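Local coordinates for cytoplasmic protein (Cryptococcus neoformans var. grubii serotype A, PDB 7LPO) that probably hydrolyses steryl beta-glucosides, as a sterylglucosidase of glycoside hydrolase family 5, at residues Y203-A217 and D267-C279. Numbering follows the deposited sequence.
Sequences YTHLANQTIWTFFFA and DSINEPGEGLIGC
Gly275 and Gln209 bring their backbones within 3.9 Å, CA to CA, where the irregular loop that follows strand 263-267 runs against helix 206-221 and turns at Glu274-Ile277 in a type II' beta turn. Two glycines make so close an approach possible. Gly273 lies over one face of the Trp212 indole: its CA sits 3.4 Å from the centroid of the five-membered ring, almost on the ring normal, a CH-pi contact with room because glycine carries no side chain. Gly275, whose positive phi favours glycine, passes close to Gln209 O, Thr213 OG1 and Trp212 CB. The indole is held on its own helix by NE1, which donates to Asn208 OD1 at 2.8 Å, a bent bond.

Thr213 ties the turn directly to the helix. Its chi1 of -58° turns OG1 back to Gln209 O, to which it gives its proton, and leaves it placed to accept from Leu276 N at 2.9 Å, nearly straight at 172°. Leu276 CD2 crosses the Gln209 side chain at an angle, touching CG and the amide, with NE2 nearest at 3.7 Å. Farther down the helix, Ile277 CD1 rests against both Ala217 CB and Phe216 CB, and Pro272 CB meets the edge of the Phe216 ring at CZ, 3.6 Å away.

The Tyr203 hydroxyl, which also bonds to Val146 N, donates to a water that in turn donates to Glu271 OE1. Glu271 OE2 bonds to His452 and a bound Tris, probably from the crystallisation liquor, consistent with a pocket. Asn270-Glu271-Pro272 matches the Asn-Glu-Pro motif after the fourth barrel strand of GH5 enzymes, whose glutamate is usually the acid/base, so Glu271 probably lies in the active site. Glycine-on-indole packing, the Thr213 bond and two waters joining Tyr203 O to Gly275 hold loop to helix, while the hydrated link from Tyr203 probably helps orient this carboxylate.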
ATOM      1  N   TYR A 203       4.112   1.498  14.815  1.00 14.71           N
ATOM      2  CA  TYR A 203       4.799   2.714  14.376  1.00 14.69           C
ATOM      3  C   TYR A 203       5.069   3.674  15.530  1.00 14.75           C
ATOM      4  O   TYR A 203       5.991   4.493  15.444  1.00 14.75           O
ATOM      5  CB  TYR A 203       3.993   3.459  13.304  1.00 14.64           C
ATOM      6  CG  TYR A 203       4.059   2.852  11.922  1.00 14.58           C
ATOM      7  CD1 TYR A 203       5.267   2.771  11.220  1.00 14.55           C
ATOM      8  CD2 TYR A 203       2.914   2.374  11.309  1.00 14.55           C
ATOM      9  CE1 TYR A 203       5.328   2.213   9.950  1.00 14.50           C
ATOM     10  CE2 TYR A 203       2.958   1.823  10.043  1.00 14.49           C
ATOM     11  CZ  TYR A 203       4.165   1.729   9.368  1.00 14.47           C
ATOM     12  OH  TYR A 203       4.188   1.160   8.108  1.00 14.42           O
ATOM     13  N   THR A 204       4.288   3.593  16.603  1.00 14.80           N
ATOM     14  CA  THR A 204       4.439   4.474  17.753  1.00 14.86           C
ATOM     15  C   THR A 204       4.832   3.697  19.005  1.00 14.93           C
ATOM     16  O   THR A 204       4.537   4.122  20.122  1.00 14.99           O
ATOM     17  CB  THR A 204       3.159   5.281  17.999  1.00 17.66           C
ATOM     18  OG1 THR A 204       2.033   4.415  18.168  1.00 14.87           O
ATOM     19  CG2 THR A 204       2.872   6.217  16.818  1.00 15.11           C
ATOM     20  N   HIS A 205       5.501   2.562  18.832  1.00 14.92           N
ATOM     21  CA  HIS A 205       6.211   1.907  19.918  1.00 14.98           C
ATOM     22  C   HIS A 205       7.712   2.006  19.668  1.00 14.98           C
ATOM     23  O   HIS A 205       8.166   2.396  18.590  1.00 14.92           O
ATOM     24  CB  HIS A 205       5.774   0.452  20.057  1.00 14.98           C
ATOM     25  CG  HIS A 205       4.452   0.277  20.735  1.00 15.98           C
ATOM     26  ND1 HIS A 205       3.275   0.733  20.189  1.00 19.72           N
ATOM     27  CD2 HIS A 205       4.114  -0.319  21.905  1.00 17.13           C
ATOM     28  CE1 HIS A 205       2.267   0.420  20.983  1.00 17.93           C
ATOM     29  NE2 HIS A 205       2.749  -0.220  22.031  1.00 17.83           N
ATOM     30  N   LEU A 206       8.483   1.599  20.674  1.00 15.04           N
ATOM     31  CA  LEU A 206       9.878   2.028  20.781  1.00 15.39           C
ATOM     32  C   LEU A 206      10.747   1.524  19.630  1.00 15.00           C
ATOM     33  O   LEU A 206      11.642   2.238  19.160  1.00 14.98           O
ATOM     34  CB  LEU A 206      10.446   1.565  22.123  1.00 15.13           C
ATOM     35  CG  LEU A 206      11.943   1.804  22.353  1.00 16.02           C
ATOM     36  CD1 LEU A 206      12.243   3.278  22.201  1.00 16.75           C
ATOM     37  CD2 LEU A 206      12.408   1.310  23.723  1.00 16.12           C
ATOM     38  N   ALA A 207      10.528   0.296  19.169  1.00 15.07           N
ATOM     39  CA  ALA A 207      11.415  -0.234  18.139  1.00 15.58           C
ATOM     40  C   ALA A 207      11.284   0.565  16.847  1.00 16.78           C
ATOM     41  O   ALA A 207      12.282   1.034  16.285  1.00 18.03           O
ATOM     42  CB  ALA A 207      11.127  -1.716  17.896  1.00 15.29           C
ATOM     43  N   ASN A 208      10.056   0.702  16.342  1.00 14.82           N
ATOM     44  CA  ASN A 208       9.839   1.506  15.145  1.00 14.76           C
ATOM     45  C   ASN A 208      10.230   2.960  15.380  1.00 14.78           C
ATOM     46  O   ASN A 208      10.734   3.631  14.470  1.00 14.74           O
ATOM     47  CB  ASN A 208       8.374   1.433  14.710  1.00 14.72           C
ATOM     48  CG  ASN A 208       8.110   0.322  13.719  1.00 14.68           C
ATOM     49  OD1 ASN A 208       7.998   0.566  12.518  1.00 14.62           O
ATOM     50  ND2 ASN A 208       7.997  -0.912  14.220  1.00 14.70           N
ATOM     51  N   GLN A 209       9.949   3.485  16.581  1.00 14.83           N
ATOM     52  CA  GLN A 209      10.274   4.881  16.858  1.00 14.86           C
ATOM     53  C   GLN A 209      11.775   5.108  16.751  1.00 14.87           C
ATOM     54  O   GLN A 209      12.226   6.152  16.270  1.00 15.32           O
ATOM     55  CB  GLN A 209       9.767   5.281  18.247  1.00 15.60           C
ATOM     56  CG  GLN A 209       8.286   5.579  18.296  1.00 15.21           C
ATOM     57  CD  GLN A 209       7.748   5.655  19.711  1.00 15.37           C
ATOM     58  OE1 GLN A 209       8.179   4.913  20.605  1.00 15.97           O
ATOM     59  NE2 GLN A 209       6.798   6.555  19.926  1.00 16.36           N
ATOM     60  N   THR A 210      12.566   4.125  17.170  1.00 16.40           N
ATOM     61  CA  THR A 210      14.013   4.236  17.058  1.00 15.53           C
ATOM     62  C   THR A 210      14.462   4.002  15.627  1.00 16.85           C
ATOM     63  O   THR A 210      15.190   4.820  15.053  1.00 15.45           O
ATOM     64  CB  THR A 210      14.691   3.237  17.997  1.00 18.50           C
ATOM     65  OG1 THR A 210      14.328   3.542  19.343  1.00 15.65           O
ATOM     66  CG2 THR A 210      16.210   3.297  17.853  1.00 18.81           C
ATOM     67  N   ILE A 211      14.017   2.895  15.033  1.00 14.79           N
ATOM     68  CA  ILE A 211      14.587   2.445  13.771  1.00 14.74           C
ATOM     69  C   ILE A 211      14.300   3.447  12.667  1.00 14.69           C
ATOM     70  O   ILE A 211      15.175   3.747  11.848  1.00 14.66           O
ATOM     71  CB  ILE A 211      14.059   1.042  13.419  1.00 14.71           C
ATOM     72  CG1 ILE A 211      14.651   0.008  14.373  1.00 14.76           C
ATOM     73  CG2 ILE A 211      14.418   0.681  11.980  1.00 16.21           C
ATOM     74  CD1 ILE A 211      13.924  -1.334  14.363  1.00 14.75           C
ATOM     75  N   TRP A 212      13.071   3.974  12.620  1.00 14.68           N
ATOM     76  CA  TRP A 212      12.727   4.942  11.588  1.00 14.63           C
ATOM     77  C   TRP A 212      13.468   6.260  11.780  1.00 14.66           C
ATOM     78  O   TRP A 212      13.798   6.924  10.795  1.00 14.62           O
ATOM     79  CB  TRP A 212      11.218   5.170  11.575  1.00 14.62           C
ATOM     80  CG  TRP A 212      10.451   4.066  10.946  1.00 14.58           C
ATOM     81  CD1 TRP A 212       9.574   3.232  11.561  1.00 14.59           C
ATOM     82  CD2 TRP A 212      10.497   3.662   9.568  1.00 14.52           C
ATOM     83  NE1 TRP A 212       9.059   2.336  10.652  1.00 14.55           N
ATOM     84  CE2 TRP A 212       9.613   2.576   9.423  1.00 14.50           C
ATOM     85  CE3 TRP A 212      11.201   4.114   8.446  1.00 14.48           C
ATOM     86  CZ2 TRP A 212       9.401   1.939   8.201  1.00 14.45           C
ATOM     87  CZ3 TRP A 212      10.988   3.484   7.233  1.00 14.43           C
ATOM     88  CH2 TRP A 212      10.096   2.404   7.120  1.00 14.41           C
ATOM     89  N   THR A 213      13.735   6.659  13.026  1.00 14.72           N
ATOM     90  CA  THR A 213      14.540   7.856  13.257  1.00 14.75           C
ATOM     91  C   THR A 213      15.966   7.649  12.751  1.00 14.74           C
ATOM     92  O   THR A 213      16.561   8.556  12.152  1.00 14.73           O
ATOM     93  CB  THR A 213      14.534   8.205  14.748  1.00 14.82           C
ATOM     94  OG1 THR A 213      13.193   8.415  15.205  1.00 14.83           O
ATOM     95  CG2 THR A 213      15.325   9.467  15.031  1.00 14.86           C
ATOM     96  N   PHE A 214      16.523   6.453  12.982  1.00 14.75           N
ATOM     97  CA  PHE A 214      17.802   6.078  12.387  1.00 14.74           C
ATOM     98  C   PHE A 214      17.741   6.184  10.866  1.00 14.67           C
ATOM     99  O   PHE A 214      18.553   6.873  10.240  1.00 14.66           O
ATOM    100  CB  PHE A 214      18.175   4.642  12.804  1.00 14.75           C
ATOM    101  CG  PHE A 214      18.667   4.492  14.228  1.00 14.83           C
ATOM    102  CD1 PHE A 214      18.954   5.586  15.022  1.00 14.88           C
ATOM    103  CD2 PHE A 214      18.867   3.224  14.762  1.00 14.85           C
ATOM    104  CE1 PHE A 214      19.442   5.418  16.325  1.00 14.95           C
ATOM    105  CE2 PHE A 214      19.341   3.053  16.068  1.00 14.92           C
ATOM    106  CZ  PHE A 214      19.626   4.147  16.846  1.00 14.97           C
ATOM    107  N   PHE A 215      16.761   5.507  10.257  1.00 14.63           N
ATOM    108  CA  PHE A 215      16.703   5.383   8.800  1.00 14.56           C
ATOM    109  C   PHE A 215      16.702   6.742   8.107  1.00 14.55           C
ATOM    110  O   PHE A 215      17.448   6.960   7.146  1.00 14.52           O
ATOM    111  CB  PHE A 215      15.458   4.584   8.406  1.00 14.53           C
ATOM    112  CG  PHE A 215      15.395   4.214   6.943  1.00 14.47           C
ATOM    113  CD1 PHE A 215      16.103   3.121   6.456  1.00 14.45           C
ATOM    114  CD2 PHE A 215      14.613   4.946   6.059  1.00 14.43           C
ATOM    115  CE1 PHE A 215      16.041   2.767   5.129  1.00 14.40           C
ATOM    116  CE2 PHE A 215      14.550   4.590   4.720  1.00 14.38           C
ATOM    117  CZ  PHE A 215      15.272   3.488   4.261  1.00 14.36           C
ATOM    118  N   PHE A 216      15.846   7.657   8.553  1.00 14.56           N
ATOM    119  CA  PHE A 216      15.632   8.910   7.849  1.00 14.55           C
ATOM    120  C   PHE A 216      16.454  10.060   8.394  1.00 14.59           C
ATOM    121  O   PHE A 216      16.651  11.040   7.674  1.00 14.58           O
ATOM    122  CB  PHE A 216      14.157   9.328   7.909  1.00 14.53           C
ATOM    123  CG  PHE A 216      13.276   8.573   6.980  1.00 14.48           C
ATOM    124  CD1 PHE A 216      13.484   8.617   5.617  1.00 14.43           C
ATOM    125  CD2 PHE A 216      12.240   7.812   7.469  1.00 14.48           C
ATOM    126  CE1 PHE A 216      12.677   7.920   4.763  1.00 14.39           C
ATOM    127  CE2 PHE A 216      11.421   7.112   6.612  1.00 14.43           C
ATOM    128  CZ  PHE A 216      11.636   7.170   5.258  1.00 14.39           C
ATOM    129  N   ALA A 217      16.927   9.978   9.646  1.00 14.65           N
ATOM    130  CA  ALA A 217      17.546  11.147  10.258  1.00 14.70           C
ATOM    131  C   ALA A 217      18.592  10.799  11.310  1.00 14.75           C
ATOM    132  O   ALA A 217      18.852  11.625  12.194  1.00 14.81           O
ATOM    133  CB  ALA A 217      16.452  12.035  10.896  1.00 14.72           C
ATOM    134  N   ASP A 267       7.334   2.378  -7.444  1.00 17.67           N
ATOM    135  CA  ASP A 267       6.871   3.072  -6.254  1.00 18.22           C
ATOM    136  C   ASP A 267       8.052   3.329  -5.323  1.00 17.14           C
ATOM    137  O   ASP A 267       9.076   2.639  -5.372  1.00 16.75           O
ATOM    138  CB  ASP A 267       5.809   2.243  -5.530  1.00 20.31           C
ATOM    139  CG  ASP A 267       4.689   3.096  -4.920  1.00 21.84           C
ATOM    140  OD1 ASP A 267       4.861   4.323  -4.745  1.00 21.24           O
ATOM    141  OD2 ASP A 267       3.623   2.521  -4.608  1.00 22.39           O
ATOM    142  N   SER A 268       7.910   4.342  -4.472  1.00 19.86           N
ATOM    143  CA  SER A 268       8.900   4.566  -3.429  1.00 19.73           C
ATOM    144  C   SER A 268       8.571   3.689  -2.219  1.00 18.47           C
ATOM    145  O   SER A 268       7.565   2.976  -2.189  1.00 14.50           O
ATOM    146  CB  SER A 268       8.981   6.048  -3.072  1.00 21.85           C
ATOM    147  OG  SER A 268       7.742   6.562  -2.660  1.00 22.91           O
ATOM    148  N   ILE A 269       9.450   3.714  -1.216  1.00 14.14           N
ATOM    149  CA  ILE A 269       9.299   2.830  -0.073  1.00 14.17           C
ATOM    150  C   ILE A 269       7.902   2.958   0.500  1.00 14.18           C
ATOM    151  O   ILE A 269       7.411   4.063   0.750  1.00 14.66           O
ATOM    152  CB  ILE A 269      10.369   3.147   0.983  1.00 14.21           C
ATOM    153  CG1 ILE A 269      10.231   2.191   2.166  1.00 14.24           C
ATOM    154  CG2 ILE A 269      10.278   4.577   1.447  1.00 14.23           C
ATOM    155  CD1 ILE A 269      11.461   2.182   3.066  1.00 14.28           C
ATOM    156  N   ASN A 270       7.271   1.817   0.739  1.00 14.18           N
ATOM    157  CA  ASN A 270       5.866   1.794   1.125  1.00 16.19           C
ATOM    158  C   ASN A 270       5.661   2.357   2.529  1.00 15.45           C
ATOM    159  O   ASN A 270       6.401   2.018   3.457  1.00 14.26           O
ATOM    160  CB  ASN A 270       5.340   0.363   1.060  1.00 14.54           C
ATOM    161  CG  ASN A 270       3.853   0.278   1.360  1.00 16.42           C
ATOM    162  OD1 ASN A 270       3.030   0.696   0.552  1.00 16.08           O
ATOM    163  ND2 ASN A 270       3.507  -0.260   2.525  1.00 18.12           N
ATOM    164  N   GLU A 271       4.648   3.231   2.668  1.00 14.23           N
ATOM    165  CA  GLU A 271       4.154   3.779   3.935  1.00 14.27           C
ATOM    166  C   GLU A 271       5.248   3.960   4.977  1.00 14.31           C
ATOM    167  O   GLU A 271       5.189   3.377   6.067  1.00 14.35           O
ATOM    168  CB  GLU A 271       3.043   2.874   4.476  1.00 14.28           C
ATOM    169  CG  GLU A 271       1.850   2.813   3.521  1.00 18.29           C
ATOM    170  CD  GLU A 271       0.613   2.164   4.109  1.00 21.82           C
ATOM    171  OE1 GLU A 271       0.685   1.651   5.252  1.00 23.21           O
ATOM    172  OE2 GLU A 271      -0.431   2.169   3.410  1.00 21.30           O
ATOM    173  N   PRO A 272       6.223   4.809   4.697  1.00 15.37           N
ATOM    174  CA  PRO A 272       7.397   4.900   5.574  1.00 15.34           C
ATOM    175  C   PRO A 272       7.057   5.455   6.948  1.00 14.40           C
ATOM    176  O   PRO A 272       6.259   6.382   7.085  1.00 14.41           O
ATOM    177  CB  PRO A 272       8.330   5.843   4.811  1.00 17.70           C
ATOM    178  CG  PRO A 272       7.409   6.659   3.954  1.00 19.77           C
ATOM    179  CD  PRO A 272       6.302   5.720   3.544  1.00 17.49           C
ATOM    180  N   GLY A 273       7.694   4.896   7.975  1.00 15.71           N
ATOM    181  CA  GLY A 273       7.506   5.405   9.320  1.00 15.70           C
ATOM    182  C   GLY A 273       8.274   6.694   9.556  1.00 19.01           C
ATOM    183  O   GLY A 273       9.327   6.941   8.967  1.00 15.71           O
ATOM    184  N   GLU A 274       7.722   7.529  10.435  1.00 14.56           N
ATOM    185  CA  GLU A 274       8.326   8.809  10.787  1.00 16.95           C
ATOM    186  C   GLU A 274       9.153   8.723  12.062  1.00 15.58           C
ATOM    187  O   GLU A 274       9.802   9.705  12.435  1.00 14.68           O
ATOM    188  CB  GLU A 274       7.240   9.886  10.947  1.00 21.70           C
ATOM    189  CG  GLU A 274       6.112   9.781   9.927  1.00 28.98           C
ATOM    190  CD  GLU A 274       5.247  11.049   9.833  1.00 33.68           C
ATOM    191  OE1 GLU A 274       4.647  11.282   8.756  1.00 32.91           O
ATOM    192  OE2 GLU A 274       5.165  11.806  10.830  1.00 36.64           O
ATOM    193  N   GLY A 275       9.140   7.577  12.736  1.00 17.02           N
ATOM    194  CA  GLY A 275       9.829   7.455  14.007  1.00 15.90           C
ATOM    195  C   GLY A 275       9.430   8.540  14.979  1.00 15.91           C
ATOM    196  O   GLY A 275       8.253   8.869  15.140  1.00 18.07           O
ATOM    197  N   LEU A 276      10.423   9.114  15.644  1.00 14.83           N
ATOM    198  CA  LEU A 276      10.194  10.205  16.575  1.00 14.88           C
ATOM    199  C   LEU A 276      10.367  11.573  15.935  1.00 17.41           C
ATOM    200  O   LEU A 276      10.251  12.586  16.631  1.00 14.91           O
ATOM    201  CB  LEU A 276      11.136  10.060  17.762  1.00 15.92           C
ATOM    202  CG  LEU A 276      10.803   8.863  18.654  1.00 19.89           C
ATOM    203  CD1 LEU A 276      11.902   8.625  19.658  1.00 19.66           C
ATOM    204  CD2 LEU A 276       9.463   9.086  19.348  1.00 24.50           C
ATOM    205  N   ILE A 277      10.632  11.626  14.628  1.00 17.87           N
ATOM    206  CA  ILE A 277      10.950  12.885  13.971  1.00 17.20           C
ATOM    207  C   ILE A 277       9.736  13.798  14.006  1.00 18.82           C
ATOM    208  O   ILE A 277       8.638  13.417  13.579  1.00 19.02           O
ATOM    209  CB  ILE A 277      11.392  12.642  12.523  1.00 15.40           C
ATOM    210  CG1 ILE A 277      12.679  11.826  12.459  1.00 15.40           C
ATOM    211  CG2 ILE A 277      11.578  13.960  11.818  1.00 17.00           C
ATOM    212  CD1 ILE A 277      12.886  11.168  11.104  1.00 15.33           C
ATOM    213  N   GLY A 278       9.932  15.017  14.491  1.00 23.66           N
ATOM    214  CA  GLY A 278       8.845  15.956  14.628  1.00 23.00           C
ATOM    215  C   GLY A 278       8.070  15.844  15.915  1.00 23.28           C
ATOM    216  O   GLY A 278       7.126  16.614  16.111  1.00 23.18           O
ATOM    217  N   CYS A 279       8.429  14.916  16.799  1.00 19.13           N
ATOM    218  CA  CYS A 279       7.736  14.829  18.076  1.00 22.30           C
ATOM    219  C   CYS A 279       7.902  16.144  18.820  1.00 23.45           C
ATOM    220  O   CYS A 279       9.022  16.628  18.999  1.00 20.91           O
ATOM    221  CB  CYS A 279       8.278  13.679  18.921  1.00 23.32           C
ATOM    222  SG  CYS A 279       7.359  13.492  20.485  1.00 21.62           S
TER
HETATM  223  O   HOH W   1       2.233   0.042   6.827  1.00 14.36           O
HETATM  224  O   HOH W   2       5.906   7.399  15.821  1.00 14.79           O
HETATM  225  O   HOH W   3       7.304   5.390  13.038  1.00 18.81           O